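Local coordinates for protein 28 kDa product (Pseudomonas syringae pv. phaseolicola, PDB 1UKF) that acts as an autoprocessing papain-like cysteine protease, a secreted bacterial effector that interacts with PBS1 inside infected plant cells, at residues A8-N13 with R37-D42; Q130-A135 with D147-E152; C136-S141 with S155-A160. All coordinates share one frame; numbering follows the deposited sequence.

Contact 1 of 3, residues A8-N13 with R37-D42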
loop_
_atom_site.group_PDB
_atom_site.type_symbol
_atom_site.label_atom_id
_atom_site.label_comp_id
_atom_site.label_asym_id
_atom_site.label_seq_id
_atom_site.Cartn_x
_atom_site.Cartn_y
_atom_site.Cartn_z
ATOM N N ALA A 8 -10.793 6.811 8.512
ATOM C CA ALA A 8 -9.957 7.927 8.948
ATOM C C ALA A 8 -9.338 8.597 7.728
ATOM O O ALA A 8 -8.287 8.179 7.236
ATOM C CB ALA A 8 -8.866 7.440 9.898
ATOM N N SER A 9 -10.005 9.635 7.240
ATOM C CA SER A 9 -9.543 10.378 6.077
ATOM C C SER A 9 -8.372 11.278 6.452
ATOM O O SER A 9 -8.434 12.016 7.440
ATOM C CB SER A 9 -10.687 11.224 5.518
ATOM O OG SER A 9 -10.259 11.977 4.399
ATOM N N ARG A 10 -7.301 11.217 5.667
ATOM C CA ARG A 10 -6.127 12.037 5.930
ATOM C C ARG A 10 -5.125 11.920 4.791
ATOM O O ARG A 10 -4.641 10.829 4.491
ATOM C CB ARG A 10 -5.448 11.601 7.233
ATOM C CG ARG A 10 -4.632 12.703 7.920
ATOM C CD ARG A 10 -5.558 13.733 8.574
ATOM N NE ARG A 10 -6.419 13.090 9.563
ATOM C CZ ARG A 10 -6.045 12.797 10.805
ATOM N NH1 ARG A 10 -4.826 13.105 11.226
ATOM N NH2 ARG A 10 -6.882 12.165 11.617
ATOM N N ASP A 11 -4.830 13.043 4.145
ATOM C CA ASP A 11 -3.838 13.057 3.079
ATOM C C ASP A 11 -2.519 13.352 3.785
ATOM O O ASP A 11 -2.248 14.498 4.152
ATOM C CB ASP A 11 -4.146 14.162 2.071
ATOM C CG ASP A 11 -3.099 14.262 0.974
ATOM O OD1 ASP A 11 -2.041 13.602 1.077
ATOM O OD2 ASP A 11 -3.333 15.014 0.003
ATOM N N VAL A 12 -1.711 12.319 3.990
ATOM C CA VAL A 12 -0.439 12.483 4.684
ATOM C C VAL A 12 0.766 12.313 3.765
ATOM O O VAL A 12 1.901 12.223 4.236
ATOM C CB VAL A 12 -0.326 11.474 5.860
ATOM C CG1 VAL A 12 -1.428 11.742 6.873
ATOM C CG2 VAL A 12 -0.427 10.038 5.349
ATOM N N ASN A 13 0.521 12.326 2.454
ATOM C CA ASN A 13 1.584 12.112 1.474
ATOM C C ASN A 13 2.048 13.339 0.690
ATOM O O ASN A 13 2.572 13.210 -0.417
ATOM C CB ASN A 13 1.138 11.009 0.502
ATOM C CG ASN A 13 2.287 10.433 -0.306
ATOM O OD1 ASN A 13 3.383 10.219 0.214
ATOM N ND2 ASN A 13 2.032 10.153 -1.581
ATOM N N ARG A 37 -3.968 6.366 14.266
ATOM C CA ARG A 37 -2.926 5.935 13.338
ATOM C C ARG A 37 -2.657 7.041 12.325
ATOM O O ARG A 37 -1.508 7.293 11.960
ATOM C CB ARG A 37 -3.327 4.638 12.627
ATOM C CG ARG A 37 -3.282 3.416 13.544
ATOM C CD ARG A 37 -3.377 2.111 12.769
ATOM N NE ARG A 37 -4.727 1.792 12.312
ATOM C CZ ARG A 37 -5.683 1.284 13.086
ATOM N NH1 ARG A 37 -5.445 1.039 14.367
ATOM N NH2 ARG A 37 -6.868 0.990 12.570
ATOM N N MET A 38 -3.712 7.714 11.879
ATOM C CA MET A 38 -3.520 8.802 10.933
ATOM C C MET A 38 -2.871 9.997 11.638
ATOM O O MET A 38 -2.069 10.713 11.037
ATOM C CB MET A 38 -4.850 9.199 10.287
ATOM C CG MET A 38 -5.443 8.096 9.406
ATOM S SD MET A 38 -4.329 7.475 8.100
ATOM C CE MET A 38 -3.675 5.989 8.876
ATOM N N ASP A 39 -3.201 10.210 12.913
ATOM C CA ASP A 39 -2.599 11.311 13.669
ATOM C C ASP A 39 -1.095 11.058 13.771
ATOM O O ASP A 39 -0.286 11.983 13.694
ATOM C CB ASP A 39 -3.191 11.406 15.082
ATOM C CG ASP A 39 -4.594 11.985 15.101
ATOM O OD1 ASP A 39 -5.039 12.528 14.070
ATOM O OD2 ASP A 39 -5.252 11.905 16.160
ATOM N N HIS A 40 -0.728 9.793 13.942
ATOM C CA HIS A 40 0.673 9.392 14.043
ATOM C C HIS A 40 1.448 9.697 12.756
ATOM O O HIS A 40 2.584 10.183 12.796
ATOM C CB HIS A 40 0.741 7.889 14.345
ATOM C CG HIS A 40 2.123 7.311 14.297
ATOM N ND1 HIS A 40 3.104 7.639 15.209
ATOM C CD2 HIS A 40 2.679 6.403 13.458
ATOM C CE1 HIS A 40 4.203 6.959 14.934
ATOM N NE2 HIS A 40 3.972 6.202 13.877
ATOM N N LEU A 41 0.814 9.421 11.620
ATOM C CA LEU A 41 1.426 9.616 10.312
ATOM C C LEU A 41 1.285 11.026 9.752
ATOM O O LEU A 41 1.930 11.358 8.753
ATOM C CB LEU A 41 0.825 8.617 9.322
ATOM C CG LEU A 41 1.025 7.142 9.672
ATOM C CD1 LEU A 41 0.058 6.277 8.878
ATOM C CD2 LEU A 41 2.462 6.745 9.393
ATOM N N ASP A 42 0.446 11.845 10.384
ATOM C CA ASP A 42 0.229 13.215 9.924
ATOM C C ASP A 42 1.526 14.023 10.021
ATOM O O ASP A 42 2.474 13.622 10.695
ATOM C CB ASP A 42 -0.888 13.887 10.732
ATOM C CG ASP A 42 -1.741 14.828 9.887
ATOM O OD1 ASP A 42 -1.256 15.318 8.843
ATOM O OD2 ASP A 42 -2.903 15.085 10.274
HETATM O O HOH W 1 -3.034 15.586 6.692
#
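R10 reaches from the edge of the papain-like fold's antiparallel sheet to the end of helix 34-41, where D39 in its last turn and D42 just beyond it receive it in a salt-bridge network. Its guanidinium grips D39 end-on, NH1 and NH2 both donating to OD1, with NH1 to OD1 at 2.9 Å nearly along the C-O axis. NH1 also donates to D42 OD2 at 2.9 Å, coming from above that carboxylate plane. NE is used locally, on S9 O at 3.1 Å, so every nitrogen of the guanidinium has an acceptor, and the two aspartates supply the charge an arginine needs here. Bends at chi2 (74°) and chi3 (59°) place CD and NE; the guanidinium beyond them has M38 CB over one face, 3.7 Å above its plane and over its centre.

D42 OD1 accepts a hydrogen bond from water 1, which also donates to D11 O, so this water links the D42 carboxylate to the loop backbone. D11 OD1 accepts from N13 N, an Asx turn that suits aspartate to the loop.

Around the charged group the side chains pack by van der Waals contact. M38, long and flexible, runs past R10 in the opposite direction. Branched V12 packs against the helix end, its CB 3.7 Å from L41 O. A8, with only CB, lets M38 come close: A8 CB meets M38 CG at 3.5 Å.

Contact 2 of 3, residues Q130-A135 with D147-E152; sequences QGHAIA and DPNLGE
H132 and D147, two members of the Cys-His-Asp catalytic triad completed by C18, meet through one short and nearly straight hydrogen bond. H132 NE2 donates to D147 OD1 at 2.7 Å with an angle of 169° at the hydrogen, and OD1 lies in the imidazole plane. The carboxylate is turned 38° against the ring and is met from above its own plane. On its opposite face the same oxygen accepts from N149 N at 2.9 Å, an Asx turn, so OD1 is gripped from both sides and the rotation of the carboxylate is restrained. D147 OD2 bonds to Y171 OH. Aspartate is short enough to serve both the ring and its own turn, and the carboxylate would be expected to steady the imidazole's orientation.

The ring is also covered by an amide. N149 ND2 sits 3.0 Å above one face, toward the rim and 3.1 Å from H132 CE1, with amide and ring planes only 6° apart. N13 ND2 donates to N149 OD1, and N149 ND2 bonds to Y171 OH, so the amide of N149 is itself held in place.

Van der Waals contacts complete the joint. I134 CG2 lies 3.6 Å from D147 CG, and P148 CD comes within 3.3 Å of A133 O; the apolar pair is I134 CG2 with P148 CD at 4.1 Å. The rigid proline suits a chain leaving its strand. Beyond it, L150 and G151 both donate to D147 O in a classic beta bulge, where the backbone angles of G151 would press any CB against the preceding carbonyl.

Helix 18-27, carrying the active-site C18, touches H132 and P148; L167 of helix 160-173 covers I134 and D147, and strand 119-126 pairs with strand 130-139.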
loop_
_atom_site.group_PDB
_atom_site.type_symbol
_atom_site.label_atom_id
_atom_site.label_comp_id
_atom_site.label_asym_id
_atom_site.label_seq_id
_atom_site.Cartn_x
_atom_site.Cartn_y
_atom_site.Cartn_z
ATOM N N GLN A 130 4.371 6.276 -13.426
ATOM C CA GLN A 130 4.493 6.722 -12.040
ATOM C C GLN A 130 3.953 5.659 -11.095
ATOM O O GLN A 130 2.957 4.995 -11.392
ATOM C CB GLN A 130 3.729 8.029 -11.819
ATOM C CG GLN A 130 3.734 8.502 -10.368
ATOM C CD GLN A 130 2.927 9.769 -10.149
ATOM O OE1 GLN A 130 2.753 10.217 -9.016
ATOM N NE2 GLN A 130 2.434 10.355 -11.232
ATOM N N GLY A 131 4.614 5.504 -9.956
ATOM C CA GLY A 131 4.182 4.521 -8.985
ATOM C C GLY A 131 3.629 5.153 -7.725
ATOM O O GLY A 131 3.830 6.342 -7.460
ATOM N N HIS A 132 2.915 4.342 -6.954
ATOM C CA HIS A 132 2.325 4.779 -5.697
ATOM C C HIS A 132 2.087 3.586 -4.781
ATOM O O HIS A 132 1.366 2.646 -5.126
ATOM C CB HIS A 132 1.005 5.501 -5.926
ATOM C CG HIS A 132 0.347 5.939 -4.657
ATOM N ND1 HIS A 132 0.960 6.794 -3.766
ATOM C CD2 HIS A 132 -0.852 5.624 -4.115
ATOM C CE1 HIS A 132 0.165 6.987 -2.730
ATOM N NE2 HIS A 132 -0.941 6.289 -2.915
ATOM N N ALA A 133 2.674 3.648 -3.596
ATOM C CA ALA A 133 2.570 2.564 -2.638
ATOM C C ALA A 133 1.472 2.755 -1.606
ATOM O O ALA A 133 1.245 3.863 -1.119
ATOM C CB ALA A 133 3.904 2.388 -1.938
ATOM N N ILE A 134 0.787 1.660 -1.295
ATOM C CA ILE A 134 -0.259 1.640 -0.284
ATOM C C ILE A 134 -0.035 0.354 0.507
ATOM O O ILE A 134 0.837 -0.449 0.167
ATOM C CB ILE A 134 -1.684 1.654 -0.906
ATOM C CG1 ILE A 134 -1.922 0.409 -1.765
ATOM C CG2 ILE A 134 -1.866 2.924 -1.728
ATOM C CD1 ILE A 134 -3.327 0.316 -2.341
ATOM N N ALA A 135 -0.799 0.151 1.572
ATOM C CA ALA A 135 -0.626 -1.051 2.375
ATOM C C ALA A 135 -1.954 -1.562 2.892
ATOM O O ALA A 135 -2.948 -0.841 2.925
ATOM C CB ALA A 135 0.318 -0.769 3.550
ATOM N N ASP A 147 -3.952 4.221 2.289
ATOM C CA ASP A 147 -3.406 4.866 1.101
ATOM C C ASP A 147 -2.903 6.216 1.609
ATOM O O ASP A 147 -3.695 7.048 2.044
ATOM C CB ASP A 147 -4.490 5.096 0.051
ATOM C CG ASP A 147 -3.948 5.755 -1.204
ATOM O OD1 ASP A 147 -2.949 6.497 -1.106
ATOM O OD2 ASP A 147 -4.530 5.541 -2.292
ATOM N N PRO A 148 -1.582 6.448 1.567
ATOM C CA PRO A 148 -1.007 7.713 2.036
ATOM C C PRO A 148 -1.680 8.983 1.497
ATOM O O PRO A 148 -1.683 10.014 2.170
ATOM C CB PRO A 148 0.452 7.605 1.605
ATOM C CG PRO A 148 0.724 6.127 1.697
ATOM C CD PRO A 148 -0.530 5.525 1.097
ATOM N N ASN A 149 -2.238 8.920 0.289
ATOM C CA ASN A 149 -2.903 10.080 -0.305
ATOM C C ASN A 149 -4.302 10.328 0.241
ATOM O O ASN A 149 -4.809 11.447 0.149
ATOM C CB ASN A 149 -3.070 9.922 -1.825
ATOM C CG ASN A 149 -1.764 9.970 -2.585
ATOM O OD1 ASN A 149 -0.833 10.687 -2.221
ATOM N ND2 ASN A 149 -1.703 9.224 -3.683
ATOM N N LEU A 150 -4.918 9.295 0.816
ATOM C CA LEU A 150 -6.302 9.382 1.274
ATOM C C LEU A 150 -6.607 9.101 2.736
ATOM O O LEU A 150 -7.480 9.747 3.322
ATOM C CB LEU A 150 -7.156 8.447 0.412
ATOM C CG LEU A 150 -7.093 8.700 -1.098
ATOM C CD1 LEU A 150 -7.649 7.502 -1.847
ATOM C CD2 LEU A 150 -7.867 9.966 -1.438
ATOM N N GLY A 151 -5.917 8.130 3.320
ATOM C CA GLY A 151 -6.169 7.785 4.708
ATOM C C GLY A 151 -6.424 6.298 4.850
ATOM O O GLY A 151 -5.992 5.504 4.005
ATOM N N GLU A 152 -7.130 5.915 5.911
ATOM C CA GLU A 152 -7.413 4.509 6.158
ATOM C C GLU A 152 -8.855 4.136 5.843
ATOM O O GLU A 152 -9.791 4.897 6.118
ATOM C CB GLU A 152 -7.093 4.142 7.614
ATOM C CG GLU A 152 -7.122 2.629 7.869
ATOM C CD GLU A 152 -6.679 2.234 9.268
ATOM O OE1 GLU A 152 -5.661 2.772 9.755
ATOM O OE2 GLU A 152 -7.347 1.365 9.872
#

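Contact 3 of 3, residues C136-S141 with S155-A160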
loop_
_atom_site.group_PDB
_atom_site.type_symbol
_atom_site.label_atom_id
_atom_site.label_comp_id
_atom_site.label_asym_id
_atom_site.label_seq_id
_atom_site.Cartn_x
_atom_site.Cartn_y
_atom_site.Cartn_z
ATOM N N CYS A 136 -1.974 -2.822 3.295
ATOM C CA CYS A 136 -3.191 -3.397 3.839
ATOM C C CYS A 136 -2.864 -4.532 4.792
ATOM O O CYS A 136 -1.794 -5.141 4.720
ATOM C CB CYS A 136 -4.132 -3.873 2.720
ATOM S SG CYS A 136 -3.471 -5.121 1.598
ATOM N N SER A 137 -3.790 -4.785 5.708
ATOM C CA SER A 137 -3.636 -5.830 6.704
ATOM C C SER A 137 -5.008 -6.402 6.991
ATOM O O SER A 137 -5.972 -5.661 7.188
ATOM C CB SER A 137 -3.035 -5.252 7.982
ATOM O OG SER A 137 -2.945 -6.239 8.996
ATOM N N CYS A 138 -5.093 -7.725 7.005
ATOM C CA CYS A 138 -6.355 -8.389 7.265
ATOM C C CYS A 138 -6.274 -9.059 8.627
ATOM O O CYS A 138 -5.490 -9.990 8.827
ATOM C CB CYS A 138 -6.634 -9.418 6.169
ATOM S SG CYS A 138 -8.331 -10.019 6.121
ATOM N N GLU A 139 -7.067 -8.542 9.562
ATOM C CA GLU A 139 -7.134 -9.047 10.930
ATOM C C GLU A 139 -8.465 -9.770 11.113
ATOM O O GLU A 139 -9.485 -9.140 11.381
ATOM C CB GLU A 139 -7.044 -7.884 11.926
ATOM C CG GLU A 139 -5.676 -7.223 12.023
ATOM C CD GLU A 139 -5.687 -5.977 12.899
ATOM O OE1 GLU A 139 -6.299 -6.010 13.987
ATOM O OE2 GLU A 139 -5.070 -4.966 12.504
ATOM N N GLY A 140 -8.456 -11.091 10.967
ATOM C CA GLY A 140 -9.688 -11.846 11.107
ATOM C C GLY A 140 -10.666 -11.460 10.013
ATOM O O GLY A 140 -10.351 -11.576 8.831
ATOM N N SER A 141 -11.849 -10.990 10.399
ATOM C CA SER A 141 -12.857 -10.584 9.424
ATOM C C SER A 141 -12.667 -9.137 8.969
ATOM O O SER A 141 -13.280 -8.698 7.998
ATOM C CB SER A 141 -14.259 -10.744 10.018
ATOM O OG SER A 141 -15.249 -10.286 9.111
ATOM N N SER A 155 -13.128 -2.656 5.614
ATOM C CA SER A 155 -14.259 -3.404 5.087
ATOM C C SER A 155 -14.178 -4.813 5.635
ATOM O O SER A 155 -13.186 -5.201 6.245
ATOM C CB SER A 155 -14.199 -3.477 3.557
ATOM O OG SER A 155 -13.192 -4.380 3.118
ATOM N N SER A 156 -15.243 -5.573 5.442
ATOM C CA SER A 156 -15.228 -6.963 5.858
ATOM C C SER A 156 -14.408 -7.615 4.744
ATOM O O SER A 156 -14.164 -6.993 3.707
ATOM C CB SER A 156 -16.645 -7.524 5.834
ATOM O OG SER A 156 -17.189 -7.414 4.530
ATOM N N ARG A 157 -13.973 -8.854 4.935
ATOM C CA ARG A 157 -13.227 -9.509 3.871
ATOM C C ARG A 157 -14.173 -9.635 2.673
ATOM O O ARG A 157 -13.752 -9.539 1.522
ATOM C CB ARG A 157 -12.737 -10.896 4.312
ATOM C CG ARG A 157 -11.832 -10.883 5.538
ATOM C CD ARG A 157 -10.995 -12.158 5.647
ATOM N NE ARG A 157 -11.786 -13.388 5.628
ATOM C CZ ARG A 157 -12.012 -14.164 6.685
ATOM N NH1 ARG A 157 -11.520 -13.847 7.876
ATOM N NH2 ARG A 157 -12.707 -15.283 6.541
ATOM N N SER A 158 -15.459 -9.824 2.963
ATOM C CA SER A 158 -16.487 -9.969 1.934
ATOM C C SER A 158 -16.566 -8.786 0.973
ATOM O O SER A 158 -16.726 -8.964 -0.236
ATOM C CB SER A 158 -17.867 -10.153 2.581
ATOM O OG SER A 158 -17.903 -11.275 3.445
ATOM N N ALA A 159 -16.459 -7.577 1.517
ATOM C CA ALA A 159 -16.563 -6.359 0.717
ATOM C C ALA A 159 -15.239 -5.801 0.202
ATOM O O ALA A 159 -15.219 -4.772 -0.474
ATOM C CB ALA A 159 -17.297 -5.289 1.518
ATOM N N ALA A 160 -14.139 -6.479 0.504
ATOM C CA ALA A 160 -12.829 -6.019 0.057
ATOM C C ALA A 160 -12.769 -5.762 -1.454
ATOM O O ALA A 160 -12.141 -4.806 -1.895
ATOM C CB ALA A 160 -11.753 -7.020 0.466
HETATM O O HOH W 2 -15.310 -10.939 6.427
#
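R157 packs beside the end of strand 130-139, its aliphatic part against C138 and its charged end on the backbone of G140. The closest part of this contact joins buried C138 to the arginine stem and extends to the G140 carbonyl nearer the surface. C138 SG, anti to its own backbone N (chi1 -165°), is directed at the arginine stem and touches R157 CD at 3.4 Å. Cysteine fits this buried place because its sulfur is compact and tolerates an apolar neighbour. From CD the chain bends at chi3, and NH1 donates to G140 O at 2.7 Å. The oxygen lies in the guanidinium plane, yet NH1 stands above the carbonyl plane, 69° out of it. G140 has a positive phi, a backbone shape that glycine adopts readily, and it lets the chain turn back after strand 130-139.

Toward solvent the grip is looser. R157 N gives S141 O only a weak hydrogen bond, 3.1 Å long with an angle of 126°, and S156 CA adds a CA-H...O contact to S141 O at 3.4 Å. Water 2 accepts from R157 N and is hydrogen-bonded to S141 OG at 2.8 Å, so it spans the outer side of the contact. Serines suit this solvent-facing side, since their hydroxyls can bond either to water or to the chain. S156 OG does the latter, accepting from A159 N in an ST motif, and S155 OG donates to S156 O.

The whole lies far from the annotated active site. It combines a tight hairpin reversal between strands 130-139 and 142-147 with a type I turn, R157 to A160, that leads from strand 151-156 of the papain-like sheet into helix 160-173.

All three contacts reach the same antiparallel sheet, in which strands 6-9, 151-156, 142-147 and 130-139 follow in that order from one edge. Contact 1 closes before contact 2 opens, whereas contacts 2 and 3 alternate along the chain and use the same two strands. The centres of contacts 1 and 2 are about 11 Å apart, and the two touch: R37 NH2 forms a salt bridge with E152 OE2 at 2.8 Å. Contact 3 sits about 17 Å from contact 2 and about 20 Å from contact 1, centre to centre. The sheet thus carries the active-site pair at contact 2, with helix 34-41 packed at its edge through contact 1 and a surface turn at contact 3.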